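Long-range contacts in bifunctional GH43-CE protein (PDB 6MLY), which probably hydrolyses xylose linkages of arabinoxylans through a family 43 glycosidase domain and carries a second, carbohydrate esterase domain: residues Thr48-Pro53 and His483-Arg488; Asn89-Gly94 and Gln333-Pro338; Leu400-Tyr405 and Gln478-His483; Ala28-Met33 and Met44-Met49. All coordinates share one frame; numbering follows the deposited sequence.

In the fold
Three of the four contacts are buried, and interaction 3 is partly open to solvent. Interactions 1 and 2 tie residues of the glycosidase part to the concanavalin-like part, where strands 51-52 and 333-335 pair in one sheet. They differ in chemistry: methionines and ring faces in the first, a chain of polar bonds in the second. Interaction 3 stays within the concanavalin-like part and shares His483 with interaction 1; Tyr91 of interaction 2 stacks on that same ring. Interaction 4 belongs to the glycosidase part alone. It shares Thr48 and Met49 with interaction 1 and brings Asp32 near the predicted catalytic site.

Interaction 1: residues Thr48-Pro53 and His483-Arg488; sequences TMHMSP and HFMGYR
Met485 reaches into the type II' turn Thr48-Met51, and its end forms the dense part of this contact. CG stands anti to the backbone N (chi1 -171°), and a bend at chi3 swings the methyl CE over one face of the His50 ring, which it meets tip to tip; the modelled closeness there is doubtful. Met51 CG lies 3.6 Å from Met485 CE. Unbranched and flexible, methionine suits a niche bounded by a ring, a thioether and the turn backbone. Beyond it, Met51 CE packs 3.5 Å from Arg488 CD, the two side chains running antiparallel, while Arg488 NE makes a weak hydrogen bond of 3.5 Å to Met485 SD. The packing is sparser at partly exposed Phe484. Here the extended Met49 sets CE over the ring face, 4.2 Å from the centroid of Phe484, a CH-pi contact, while Met49 SD stands obliquely to the same ring, a Met-aromatic contact. Tyr91 meets His50 edge-to-face and stacks on His483, and His50 ND1 accepts a hydrogen bond from Gly92 N. Strand 51-52 is the outermost strand of its sheet and pairs with 333-335; strand 370-373 comes next, then 488-491, which starts at Arg488.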
loop_
_atom_site.group_PDB
_atom_site.type_symbol
_atom_site.label_atom_id
_atom_site.label_comp_id
_atom_site.label_asym_id
_atom_site.label_seq_id
_atom_site.Cartn_x
_atom_site.Cartn_y
_atom_site.Cartn_z
ATOM N N THR A 48 -5.762 18.787 9.334
ATOM C CA THR A 48 -6.298 17.834 8.356
ATOM C C THR A 48 -6.522 18.515 6.999
ATOM O O THR A 48 -7.082 17.895 6.092
ATOM C CB THR A 48 -7.619 17.219 8.833
ATOM O OG1 THR A 48 -8.579 18.272 8.959
ATOM C CG2 THR A 48 -7.468 16.465 10.135
ATOM N N MET A 49 -6.084 19.774 6.869
ATOM C CA MET A 49 -6.074 20.510 5.609
ATOM C C MET A 49 -7.476 20.488 4.981
ATOM O O MET A 49 -8.401 21.116 5.506
ATOM C CB MET A 49 -5.034 19.909 4.652
ATOM C CG MET A 49 -3.607 20.161 5.091
ATOM S SD MET A 49 -2.443 18.940 4.437
ATOM C CE MET A 49 -1.015 19.287 5.464
ATOM N N HIS A 50 -7.636 19.700 3.908
ATOM C CA HIS A 50 -8.773 19.793 2.994
ATOM C C HIS A 50 -9.915 18.862 3.422
ATOM O O HIS A 50 -10.906 18.759 2.710
ATOM C CB HIS A 50 -8.326 19.481 1.561
ATOM C CG HIS A 50 -7.651 18.158 1.440
ATOM N ND1 HIS A 50 -6.283 18.041 1.351
ATOM C CD2 HIS A 50 -8.142 16.903 1.459
ATOM C CE1 HIS A 50 -5.956 16.772 1.293
ATOM N NE2 HIS A 50 -7.079 16.051 1.355
ATOM N N MET A 51 -9.777 18.196 4.575
ATOM C CA MET A 51 -10.827 17.327 5.101
ATOM C C MET A 51 -11.947 18.165 5.733
ATOM O O MET A 51 -11.738 19.295 6.161
ATOM C CB MET A 51 -10.282 16.357 6.154
ATOM C CG MET A 51 -9.138 15.491 5.667
ATOM S SD MET A 51 -9.485 14.583 4.130
ATOM C CE MET A 51 -10.432 13.206 4.773
ATOM N N SER A 52 -13.134 17.556 5.799
ATOM C CA SER A 52 -14.338 18.135 6.357
ATOM C C SER A 52 -15.030 17.081 7.221
ATOM O O SER A 52 -15.422 16.037 6.698
ATOM C CB SER A 52 -15.237 18.627 5.248
ATOM O OG SER A 52 -16.571 18.815 5.700
ATOM N N PRO A 53 -15.184 17.338 8.532
ATOM C CA PRO A 53 -14.852 18.581 9.216
ATOM C C PRO A 53 -13.346 18.830 9.410
ATOM O O PRO A 53 -12.522 17.951 9.097
ATOM C CB PRO A 53 -15.536 18.435 10.583
ATOM C CG PRO A 53 -15.510 16.959 10.840
ATOM C CD PRO A 53 -15.754 16.361 9.471
ATOM N N HIS A 483 -1.085 15.142 -1.849
ATOM C CA HIS A 483 -2.084 15.846 -1.053
ATOM C C HIS A 483 -1.520 16.343 0.290
ATOM O O HIS A 483 -2.273 16.914 1.088
ATOM C CB HIS A 483 -3.307 14.938 -0.814
ATOM C CG HIS A 483 -3.974 14.433 -2.053
ATOM N ND1 HIS A 483 -3.939 15.116 -3.257
ATOM C CD2 HIS A 483 -4.725 13.330 -2.274
ATOM C CE1 HIS A 483 -4.621 14.440 -4.167
ATOM N NE2 HIS A 483 -5.115 13.341 -3.588
ATOM N N PHE A 484 -0.227 16.110 0.556
ATOM C CA PHE A 484 0.463 16.622 1.769
ATOM C C PHE A 484 -0.172 16.021 3.035
ATOM O O PHE A 484 -0.131 16.623 4.115
ATOM C CB PHE A 484 0.411 18.154 1.817
ATOM C CG PHE A 484 1.539 18.842 2.550
ATOM C CD1 PHE A 484 1.747 20.202 2.374
ATOM C CD2 PHE A 484 2.394 18.156 3.405
ATOM C CE1 PHE A 484 2.770 20.861 3.039
ATOM C CE2 PHE A 484 3.421 18.814 4.063
ATOM C CZ PHE A 484 3.607 20.164 3.879
ATOM N N MET A 485 -0.736 14.818 2.888
ATOM C CA MET A 485 -1.499 14.156 3.926
ATOM C C MET A 485 -1.146 12.667 3.913
ATOM O O MET A 485 -0.615 12.162 2.924
ATOM C CB MET A 485 -2.997 14.341 3.671
ATOM C CG MET A 485 -3.884 13.882 4.810
ATOM S SD MET A 485 -5.632 13.983 4.375
ATOM C CE MET A 485 -5.823 15.757 4.227
ATOM N N GLY A 486 -1.414 11.990 5.034
ATOM C CA GLY A 486 -1.282 10.549 5.138
ATOM C C GLY A 486 -2.277 9.847 4.232
ATOM O O GLY A 486 -3.287 10.433 3.817
ATOM N N TYR A 487 -1.973 8.590 3.904
ATOM C CA TYR A 487 -2.901 7.743 3.177
ATOM C C TYR A 487 -4.085 7.442 4.098
ATOM O O TYR A 487 -3.901 7.061 5.249
ATOM C CB TYR A 487 -2.213 6.467 2.678
ATOM C CG TYR A 487 -1.527 6.624 1.346
ATOM C CD1 TYR A 487 -0.493 7.528 1.179
ATOM C CD2 TYR A 487 -1.913 5.876 0.247
ATOM C CE1 TYR A 487 0.139 7.690 -0.042
ATOM C CE2 TYR A 487 -1.286 6.019 -0.981
ATOM C CZ TYR A 487 -0.257 6.931 -1.128
ATOM O OH TYR A 487 0.359 7.081 -2.335
ATOM N N ARG A 488 -5.293 7.644 3.571
ATOM C CA ARG A 488 -6.519 7.369 4.290
ATOM C C ARG A 488 -7.258 6.204 3.616
ATOM O O ARG A 488 -7.205 6.041 2.396
ATOM C CB ARG A 488 -7.379 8.635 4.329
ATOM C CG ARG A 488 -6.854 9.730 5.248
ATOM C CD ARG A 488 -7.791 10.926 5.290
ATOM N NE ARG A 488 -7.514 11.837 6.399
ATOM C CZ ARG A 488 -8.153 11.837 7.568
ATOM N NH1 ARG A 488 -9.189 11.040 7.768
ATOM N NH2 ARG A 488 -7.751 12.641 8.538
#

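Interaction 2: residues Asn89-Gly94 and Gln333-Pro338; sequences NTYGRG and QWNHNP
Asn335 and His336, where strand 333-335 runs out into a loop, meet Thr90 and Tyr91 of a type II beta turn (Thr90-Arg93), joining the beta-sandwich of the concanavalin-like part to the family 43 glycosidase part. Asn335 comes first. Its CG is anti to the backbone N (chi1 173°), and from there ND2 gives a nearly straight bond of 2.7 Å to Tyr91 OH, which lies close to the amide plane. That hydroxyl is also hydrogen-bonded to the backbone oxygen of Thr364, so two hydrogen bonds hold the buried hydroxyl. The amide suits this place because its oxygen serves as well: His336 ND1 donates to Asn335 OD1 over 3.1 Å, from above the carbonyl plane. His336 follows. Its ring stands T-shaped against Tyr91, planes at 61°, with CE1 3.9 Å above the centre of the phenol ring. With ND1 donating, NE2 is left to accept, and it takes Thr90 N at 3.0 Å exactly in the imidazole plane. This pattern is consistent with a neutral ring protonated on ND1. Farther on, Asn337 ND2 binds Asn83 OD1 at helix 80-83. The hydroxyl of Thr90 is engaged by Thr115 OG1, while its methyl lies beside the imidazole nitrogen, with Thr90 CG2 3.6 Å from His336 NE2.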
loop_
_atom_site.group_PDB
_atom_site.type_symbol
_atom_site.label_atom_id
_atom_site.label_comp_id
_atom_site.label_asym_id
_atom_site.label_seq_id
_atom_site.Cartn_x
_atom_site.Cartn_y
_atom_site.Cartn_z
ATOM N N ASN A 89 -9.697 21.946 -6.863
ATOM C CA ASN A 89 -9.454 21.299 -5.581
ATOM C C ASN A 89 -8.666 22.259 -4.687
ATOM O O ASN A 89 -8.352 23.375 -5.095
ATOM C CB ASN A 89 -8.717 19.969 -5.762
ATOM C CG ASN A 89 -7.498 20.096 -6.649
ATOM O OD1 ASN A 89 -7.609 20.032 -7.872
ATOM N ND2 ASN A 89 -6.336 20.282 -6.043
ATOM N N THR A 90 -8.378 21.810 -3.464
ATOM C CA THR A 90 -7.463 22.493 -2.567
ATOM C C THR A 90 -6.719 21.434 -1.743
ATOM O O THR A 90 -6.408 21.643 -0.570
ATOM C CB THR A 90 -8.197 23.572 -1.753
ATOM O OG1 THR A 90 -7.232 24.478 -1.214
ATOM C CG2 THR A 90 -9.055 23.015 -0.636
ATOM N N TYR A 91 -6.412 20.302 -2.383
ATOM C CA TYR A 91 -5.596 19.263 -1.775
ATOM C C TYR A 91 -4.280 19.889 -1.298
ATOM O O TYR A 91 -3.700 20.731 -1.989
ATOM C CB TYR A 91 -5.309 18.127 -2.763
ATOM C CG TYR A 91 -6.459 17.198 -3.061
ATOM C CD1 TYR A 91 -6.852 16.222 -2.157
ATOM C CD2 TYR A 91 -7.130 17.257 -4.274
ATOM C CE1 TYR A 91 -7.893 15.350 -2.439
ATOM C CE2 TYR A 91 -8.169 16.390 -4.575
ATOM C CZ TYR A 91 -8.552 15.430 -3.655
ATOM O OH TYR A 91 -9.577 14.576 -3.945
ATOM N N GLY A 92 -3.835 19.493 -0.101
ATOM C CA GLY A 92 -2.590 19.971 0.482
ATOM C C GLY A 92 -2.752 21.283 1.234
ATOM O O GLY A 92 -1.949 21.582 2.110
ATOM N N ARG A 93 -3.785 22.061 0.890
ATOM C CA ARG A 93 -3.987 23.402 1.435
ATOM C C ARG A 93 -5.028 23.326 2.566
ATOM O O ARG A 93 -4.818 22.608 3.536
ATOM C CB ARG A 93 -4.327 24.355 0.283
ATOM C CG ARG A 93 -3.168 24.617 -0.669
ATOM C CD ARG A 93 -3.651 25.205 -1.980
ATOM N NE ARG A 93 -2.628 25.974 -2.679
ATOM C CZ ARG A 93 -2.547 26.104 -4.002
ATOM N NH1 ARG A 93 -3.300 25.356 -4.794
ATOM N NH2 ARG A 93 -1.707 26.978 -4.529
ATOM N N GLY A 94 -6.143 24.058 2.456
ATOM C CA GLY A 94 -7.171 24.072 3.500
ATOM C C GLY A 94 -6.633 24.580 4.830
ATOM O O GLY A 94 -5.645 25.332 4.871
ATOM N N GLN A 333 -13.973 11.748 8.518
ATOM C CA GLN A 333 -13.866 13.044 7.841
ATOM C C GLN A 333 -13.997 12.802 6.328
ATOM O O GLN A 333 -13.364 11.896 5.789
ATOM C CB GLN A 333 -12.536 13.751 8.150
ATOM C CG GLN A 333 -12.052 13.643 9.595
ATOM C CD GLN A 333 -10.784 14.428 9.847
ATOM O OE1 GLN A 333 -10.398 15.281 9.055
ATOM N NE2 GLN A 333 -10.121 14.155 10.963
ATOM N N TRP A 334 -14.807 13.628 5.653
ATOM C CA TRP A 334 -14.967 13.589 4.198
ATOM C C TRP A 334 -13.742 14.206 3.514
ATOM O O TRP A 334 -12.988 14.953 4.121
ATOM C CB TRP A 334 -16.237 14.328 3.760
ATOM C CG TRP A 334 -17.499 13.865 4.418
ATOM C CD1 TRP A 334 -18.060 14.360 5.559
ATOM C CD2 TRP A 334 -18.387 12.835 3.954
ATOM N NE1 TRP A 334 -19.226 13.701 5.843
ATOM C CE2 TRP A 334 -19.453 12.762 4.876
ATOM C CE3 TRP A 334 -18.389 11.970 2.855
ATOM C CZ2 TRP A 334 -20.501 11.856 4.733
ATOM C CZ3 TRP A 334 -19.426 11.077 2.715
ATOM C CH2 TRP A 334 -20.467 11.021 3.643
ATOM N N ASN A 335 -13.571 13.881 2.231
ATOM C CA ASN A 335 -12.623 14.545 1.344
ATOM C C ASN A 335 -13.322 15.761 0.728
ATOM O O ASN A 335 -14.249 15.594 -0.074
ATOM C CB ASN A 335 -12.118 13.595 0.256
ATOM C CG ASN A 335 -11.253 14.269 -0.790
ATOM O OD1 ASN A 335 -10.487 15.182 -0.484
ATOM N ND2 ASN A 335 -11.352 13.799 -2.025
ATOM N N HIS A 336 -12.877 16.965 1.118
ATOM C CA HIS A 336 -13.490 18.225 0.701
ATOM C C HIS A 336 -14.929 18.281 1.230
ATOM O O HIS A 336 -15.353 17.394 1.975
ATOM C CB HIS A 336 -13.402 18.402 -0.824
ATOM C CG HIS A 336 -12.088 18.908 -1.317
ATOM N ND1 HIS A 336 -10.929 18.158 -1.246
ATOM C CD2 HIS A 336 -11.753 20.067 -1.923
ATOM C CE1 HIS A 336 -9.933 18.844 -1.768
ATOM N NE2 HIS A 336 -10.413 20.018 -2.191
ATOM N N ASN A 337 -15.662 19.336 0.853
ATOM C CA ASN A 337 -17.016 19.568 1.339
ATOM C C ASN A 337 -17.949 18.473 0.835
ATOM O O ASN A 337 -18.102 18.294 -0.371
ATOM C CB ASN A 337 -17.553 20.938 0.926
ATOM C CG ASN A 337 -16.888 22.065 1.677
ATOM O OD1 ASN A 337 -16.060 21.822 2.551
ATOM N ND2 ASN A 337 -17.239 23.296 1.342
ATOM N N PRO A 338 -18.628 17.735 1.745
ATOM C CA PRO A 338 -19.573 16.700 1.333
ATOM C C PRO A 338 -20.830 17.317 0.707
ATOM O O PRO A 338 -21.175 18.451 1.031
ATOM C CB PRO A 338 -19.919 15.985 2.648
ATOM C CG PRO A 338 -19.712 17.039 3.710
ATOM C CD PRO A 338 -18.554 17.875 3.209
#

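Interaction 3: residues Leu400-Tyr405 and Gln478-His483; sequences LFQRKY and QYTMPH
Two loops of the concanavalin-like beta-sandwich meet here: the turn of the hairpin between strands 395-401 and 406-411, and the connection that leads from strand 469-476 to strand 488-491. At the inner end, the His483 ring lies over the peptide joining Gln402 to Arg403. Arg403 N sits 3.1 Å above the ring plane, toward its rim, but it makes no hydrogen bond with NE2. Arg403 CB is also over a face, 4.2 Å from the centroid of the His483 ring in a CH-pi contact. Gln402 CG, anti to the backbone N (chi1 -152°), lies 3.4 Å from His483 CD2; the long side chain passes alongside, pointing the other way, and carries its amide in among the polar groups of Thr480 and His483. The peptide bonds before Pro482 and His483 are both modelled cis, and within the same segment Thr480 OG1 donates to Pro482 O over 2.8 Å, on a lone pair of that carbonyl. At the outer rim, Arg403 NH1 comes 3.8 Å from Pro482 CG, the ring carbon lying near the guanidinium plane. Lys404 stretches across Thr480, its CD 4.0 Å from Thr480 CG2, and NZ gives a hydrogen bond of 2.9 Å to Gln478 OE1, nearly along the C=O axis. Tyr487 OH, outside both segments, is hydrogen-bonded to Lys404 O and Gln478 O. The chemistry is thus graded: flat groups and a buried amide fill the interior, while at the surface a flexible lysine meets a neutral glutamine, probably in a charge-dipole hydrogen bond, not a salt bridge.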
loop_
_atom_site.group_PDB
_atom_site.type_symbol
_atom_site.label_atom_id
_atom_site.label_comp_id
_atom_site.label_asym_id
_atom_site.label_seq_id
_atom_site.Cartn_x
_atom_site.Cartn_y
_atom_site.Cartn_z
ATOM N N LEU A 400 -7.096 3.073 -0.657
ATOM C CA LEU A 400 -5.991 3.728 0.018
ATOM C C LEU A 400 -5.700 5.005 -0.773
ATOM O O LEU A 400 -5.270 4.932 -1.924
ATOM C CB LEU A 400 -4.775 2.797 0.071
ATOM C CG LEU A 400 -5.005 1.473 0.798
ATOM C CD1 LEU A 400 -3.792 0.562 0.690
ATOM C CD2 LEU A 400 -5.365 1.698 2.256
ATOM N N PHE A 401 -5.969 6.158 -0.143
ATOM C CA PHE A 401 -6.297 7.381 -0.867
ATOM C C PHE A 401 -5.226 8.462 -0.666
ATOM O O PHE A 401 -5.009 8.942 0.446
ATOM C CB PHE A 401 -7.675 7.881 -0.431
ATOM C CG PHE A 401 -8.131 9.134 -1.133
ATOM C CD1 PHE A 401 -8.716 9.069 -2.388
ATOM C CD2 PHE A 401 -7.975 10.377 -0.536
ATOM C CE1 PHE A 401 -9.133 10.221 -3.036
ATOM C CE2 PHE A 401 -8.395 11.531 -1.181
ATOM C CZ PHE A 401 -8.974 11.452 -2.427
ATOM N N GLN A 402 -4.560 8.816 -1.773
ATOM C CA GLN A 402 -3.907 10.113 -1.953
ATOM C C GLN A 402 -3.846 10.423 -3.460
ATOM O O GLN A 402 -4.758 10.049 -4.194
ATOM C CB GLN A 402 -2.542 10.152 -1.262
ATOM C CG GLN A 402 -2.154 11.560 -0.825
ATOM C CD GLN A 402 -0.724 11.650 -0.360
ATOM O OE1 GLN A 402 -0.299 10.913 0.523
ATOM N NE2 GLN A 402 0.027 12.565 -0.947
ATOM N N ARG A 403 -2.804 11.130 -3.916
ATOM C CA ARG A 403 -2.622 11.441 -5.328
ATOM C C ARG A 403 -2.305 10.140 -6.066
ATOM O O ARG A 403 -2.929 9.828 -7.073
ATOM C CB ARG A 403 -1.490 12.451 -5.528
ATOM C CG ARG A 403 -1.161 12.748 -6.984
ATOM C CD ARG A 403 0.181 13.441 -7.123
ATOM N NE ARG A 403 0.359 14.051 -8.435
ATOM C CZ ARG A 403 0.041 15.307 -8.742
ATOM N NH1 ARG A 403 -0.434 16.124 -7.813
ATOM N NH2 ARG A 403 0.204 15.744 -9.978
ATOM N N LYS A 404 -1.315 9.418 -5.532
ATOM C CA LYS A 404 -0.955 8.082 -5.952
ATOM C C LYS A 404 -1.769 7.079 -5.131
ATOM O O LYS A 404 -1.273 6.517 -4.157
ATOM C CB LYS A 404 0.554 7.888 -5.784
ATOM C CG LYS A 404 1.393 8.875 -6.580
ATOM C CD LYS A 404 2.818 8.433 -6.800
ATOM C CE LYS A 404 3.565 9.347 -7.745
ATOM N NZ LYS A 404 4.994 8.969 -7.843
ATOM N N TYR A 405 -3.021 6.871 -5.557
ATOM C CA TYR A 405 -4.028 6.109 -4.812
ATOM C C TYR A 405 -4.065 4.662 -5.305
ATOM O O TYR A 405 -3.405 4.323 -6.283
ATOM C CB TYR A 405 -5.415 6.741 -4.970
ATOM C CG TYR A 405 -5.868 6.936 -6.395
ATOM C CD1 TYR A 405 -5.755 8.171 -7.012
ATOM C CD2 TYR A 405 -6.411 5.894 -7.132
ATOM C CE1 TYR A 405 -6.165 8.367 -8.320
ATOM C CE2 TYR A 405 -6.829 6.074 -8.442
ATOM C CZ TYR A 405 -6.706 7.317 -9.040
ATOM O OH TYR A 405 -7.109 7.524 -10.327
ATOM N N GLN A 478 3.486 6.357 -1.939
ATOM C CA GLN A 478 4.464 7.437 -1.785
ATOM C C GLN A 478 3.774 8.663 -1.164
ATOM O O GLN A 478 2.644 9.024 -1.539
ATOM C CB GLN A 478 5.133 7.794 -3.116
ATOM C CG GLN A 478 6.386 8.652 -2.938
ATOM C CD GLN A 478 6.864 9.354 -4.188
ATOM O OE1 GLN A 478 6.441 9.060 -5.305
ATOM N NE2 GLN A 478 7.767 10.303 -4.003
ATOM N N TYR A 479 4.471 9.297 -0.212
ATOM C CA TYR A 479 3.998 10.488 0.466
ATOM C C TYR A 479 4.301 11.715 -0.405
ATOM O O TYR A 479 5.353 12.340 -0.269
ATOM C CB TYR A 479 4.633 10.597 1.855
ATOM C CG TYR A 479 4.106 11.744 2.678
ATOM C CD1 TYR A 479 2.887 11.650 3.329
ATOM C CD2 TYR A 479 4.814 12.932 2.791
ATOM C CE1 TYR A 479 2.390 12.702 4.078
ATOM C CE2 TYR A 479 4.330 13.995 3.535
ATOM C CZ TYR A 479 3.113 13.879 4.184
ATOM O OH TYR A 479 2.614 14.916 4.921
ATOM N N THR A 480 3.360 12.036 -1.300
ATOM C CA THR A 480 3.494 13.109 -2.289
ATOM C C THR A 480 2.849 14.387 -1.739
ATOM O O THR A 480 2.062 14.332 -0.791
ATOM C CB THR A 480 2.895 12.674 -3.637
ATOM O OG1 THR A 480 1.487 12.470 -3.505
ATOM C CG2 THR A 480 3.504 11.392 -4.166
ATOM N N MET A 481 3.198 15.530 -2.344
ATOM C CA MET A 481 2.661 16.855 -1.980
ATOM C C MET A 481 2.276 17.596 -3.260
ATOM O O MET A 481 3.159 18.067 -3.975
ATOM C CB MET A 481 3.692 17.686 -1.204
ATOM N N PRO A 482 0.971 17.705 -3.562
ATOM C CA PRO A 482 -0.149 17.239 -2.752
ATOM C C PRO A 482 -0.215 15.713 -2.702
ATOM O O PRO A 482 0.509 15.054 -3.446
ATOM C CB PRO A 482 -1.406 17.817 -3.430
ATOM C CG PRO A 482 -0.931 18.320 -4.767
ATOM C CD PRO A 482 0.514 18.695 -4.537
ATOM N N HIS A 483 -1.085 15.142 -1.849
ATOM C CA HIS A 483 -2.084 15.846 -1.053
ATOM C C HIS A 483 -1.520 16.343 0.290
ATOM O O HIS A 483 -2.273 16.914 1.088
ATOM C CB HIS A 483 -3.307 14.938 -0.814
ATOM C CG HIS A 483 -3.974 14.433 -2.053
ATOM N ND1 HIS A 483 -3.939 15.116 -3.257
ATOM C CD2 HIS A 483 -4.725 13.330 -2.274
ATOM C CE1 HIS A 483 -4.621 14.440 -4.167
ATOM N NE2 HIS A 483 -5.115 13.341 -3.588
#

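Interaction 4: residues Ala28-Met33 and Met44-Met49; sequences ADAPDM and MSSTTM. With EDO (1,2-ethanediol), chain F.
The backbones of Pro31 and Thr47 come together just beyond the open end of the hairpin of strands 34-38 and 41-45, where Thr47 N donates to Pro31 O over 3.1 Å with a C=O...N angle of 161°. The same carbonyl receives a second, weak bond from Ser46 OG, a small hydroxyl that fits between the two chains. Proline has no N-H of its own to place, and its ring lies against the Thr47 carbonyl, with Pro31 CD 3.5 Å from Thr47 O. On one flank the contact is apolar: Met33 and Met44 cross obliquely, Met33 CG being 3.9 Å from Met44 SD, and Met44 CE reaches Ala30 CB at 4.1 Å. Alanine's small methyl gives the bent Met44 an apolar surface to touch. Asp32 lies on the other flank. Thr47 comes in at a slant, with Thr47 OG1 3.2 Å from Asp32 CB and a weak bond to OD2. With CG beside the backbone N (chi1 -57°), the carboxyl group meets an ethanediol: EDO O2 donates to Asp32 OD2 at 2.7 Å, and EDO O1 lies 2.7 Å from both Asp32 OD1 and Asp32 OD2, its proton not assigned to either. Arg275 NH1 binds the diol too and forms a long, weak ion pair with Asp32 OD1. The Asp32 side chain is also about 6 Å from that of Asp143, predicted to orient substrate and proton donor. An aspartate and an arginine that together hold a vicinal diol are consistent with a pocket made for sugar hydroxyls, although this diol probably came from the crystallisation liquor.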
loop_
_atom_site.group_PDB
_atom_site.type_symbol
_atom_site.label_atom_id
_atom_site.label_comp_id
_atom_site.label_asym_id
_atom_site.label_seq_id
_atom_site.Cartn_x
_atom_site.Cartn_y
_atom_site.Cartn_z
ATOM N N ALA A 28 0.270 7.651 13.581
ATOM C CA ALA A 28 -0.736 8.089 12.610
ATOM C C ALA A 28 -0.567 9.583 12.318
ATOM O O ALA A 28 0.100 10.302 13.062
ATOM C CB ALA A 28 -2.128 7.798 13.118
ATOM N N ASP A 29 -1.209 10.027 11.236
ATOM C CA ASP A 29 -1.043 11.353 10.669
ATOM C C ASP A 29 -1.809 12.365 11.532
ATOM O O ASP A 29 -3.011 12.571 11.350
ATOM C CB ASP A 29 -1.487 11.345 9.204
ATOM C CG ASP A 29 -1.149 12.597 8.415
ATOM O OD1 ASP A 29 0.009 13.059 8.494
ATOM O OD2 ASP A 29 -2.048 13.088 7.707
ATOM N N ALA A 30 -1.090 12.967 12.488
ATOM C CA ALA A 30 -1.586 14.044 13.340
ATOM C C ALA A 30 -0.572 15.183 13.325
ATOM O O ALA A 30 0.108 15.428 14.317
ATOM C CB ALA A 30 -1.825 13.531 14.740
ATOM N N PRO A 31 -0.423 15.891 12.182
ATOM C CA PRO A 31 0.578 16.951 12.046
ATOM C C PRO A 31 0.165 18.303 12.648
ATOM O O PRO A 31 -1.025 18.566 12.817
ATOM C CB PRO A 31 0.719 17.089 10.523
ATOM C CG PRO A 31 -0.656 16.734 9.993
ATOM C CD PRO A 31 -1.188 15.679 10.941
ATOM N N ASP A 32 1.172 19.134 12.942
ATOM C CA ASP A 32 1.010 20.510 13.417
ATOM C C ASP A 32 0.162 20.513 14.691
ATOM O O ASP A 32 -0.944 21.060 14.719
ATOM C CB ASP A 32 0.396 21.403 12.340
ATOM C CG ASP A 32 1.187 21.444 11.045
ATOM O OD1 ASP A 32 2.193 20.705 10.937
ATOM O OD2 ASP A 32 0.786 22.212 10.149
ATOM N N MET A 33 0.704 19.881 15.735
ATOM C CA MET A 33 0.057 19.800 17.025
ATOM C C MET A 33 0.170 21.155 17.735
ATOM O O MET A 33 1.199 21.828 17.667
ATOM C CB MET A 33 0.704 18.723 17.902
ATOM C CG MET A 33 0.381 17.313 17.464
ATOM S SD MET A 33 1.155 16.063 18.523
ATOM C CE MET A 33 2.876 16.249 18.060
ATOM N N MET A 44 -5.351 18.959 22.438
ATOM C CA MET A 44 -4.492 19.068 21.276
ATOM C C MET A 44 -5.349 19.268 20.019
ATOM O O MET A 44 -6.181 18.423 19.691
ATOM C CB MET A 44 -3.638 17.803 21.127
ATOM C CG MET A 44 -2.967 17.669 19.775
ATOM S SD MET A 44 -2.788 15.946 19.274
ATOM C CE MET A 44 -3.419 16.052 17.602
ATOM N N SER A 45 -5.128 20.406 19.342
ATOM C CA SER A 45 -5.645 20.674 17.999
ATOM C C SER A 45 -4.662 20.103 16.970
ATOM O O SER A 45 -3.589 19.616 17.325
ATOM C CB SER A 45 -5.893 22.153 17.794
ATOM O OG SER A 45 -4.672 22.874 17.761
ATOM N N SER A 46 -5.037 20.167 15.691
ATOM C CA SER A 46 -4.364 19.374 14.660
ATOM C C SER A 46 -4.712 19.896 13.262
ATOM O O SER A 46 -5.646 20.681 13.095
ATOM C CB SER A 46 -4.741 17.929 14.818
ATOM O OG SER A 46 -3.745 17.087 14.274
ATOM N N THR A 47 -3.939 19.453 12.267
ATOM C CA THR A 47 -4.153 19.799 10.858
ATOM C C THR A 47 -4.679 18.572 10.097
ATOM O O THR A 47 -4.134 17.466 10.224
ATOM C CB THR A 47 -2.866 20.332 10.216
ATOM O OG1 THR A 47 -2.419 21.490 10.922
ATOM C CG2 THR A 47 -3.045 20.702 8.762
ATOM N N THR A 48 -5.762 18.787 9.334
ATOM C CA THR A 48 -6.298 17.834 8.356
ATOM C C THR A 48 -6.522 18.515 6.999
ATOM O O THR A 48 -7.082 17.895 6.092
ATOM C CB THR A 48 -7.619 17.219 8.833
ATOM O OG1 THR A 48 -8.579 18.272 8.959
ATOM C CG2 THR A 48 -7.468 16.465 10.135
ATOM N N MET A 49 -6.084 19.774 6.869
ATOM C CA MET A 49 -6.074 20.510 5.609
ATOM C C MET A 49 -7.476 20.488 4.981
ATOM O O MET A 49 -8.401 21.116 5.506
ATOM C CB MET A 49 -5.034 19.909 4.652
ATOM C CG MET A 49 -3.607 20.161 5.091
ATOM S SD MET A 49 -2.443 18.940 4.437
ATOM C CE MET A 49 -1.015 19.287 5.464
HETATM C C1 EDO F . 2.738 22.092 7.215
HETATM O O1 EDO F . 2.319 21.171 8.230
HETATM C C2 EDO F . 1.509 22.823 6.694
HETATM O O2 EDO F . 0.859 23.487 7.787
#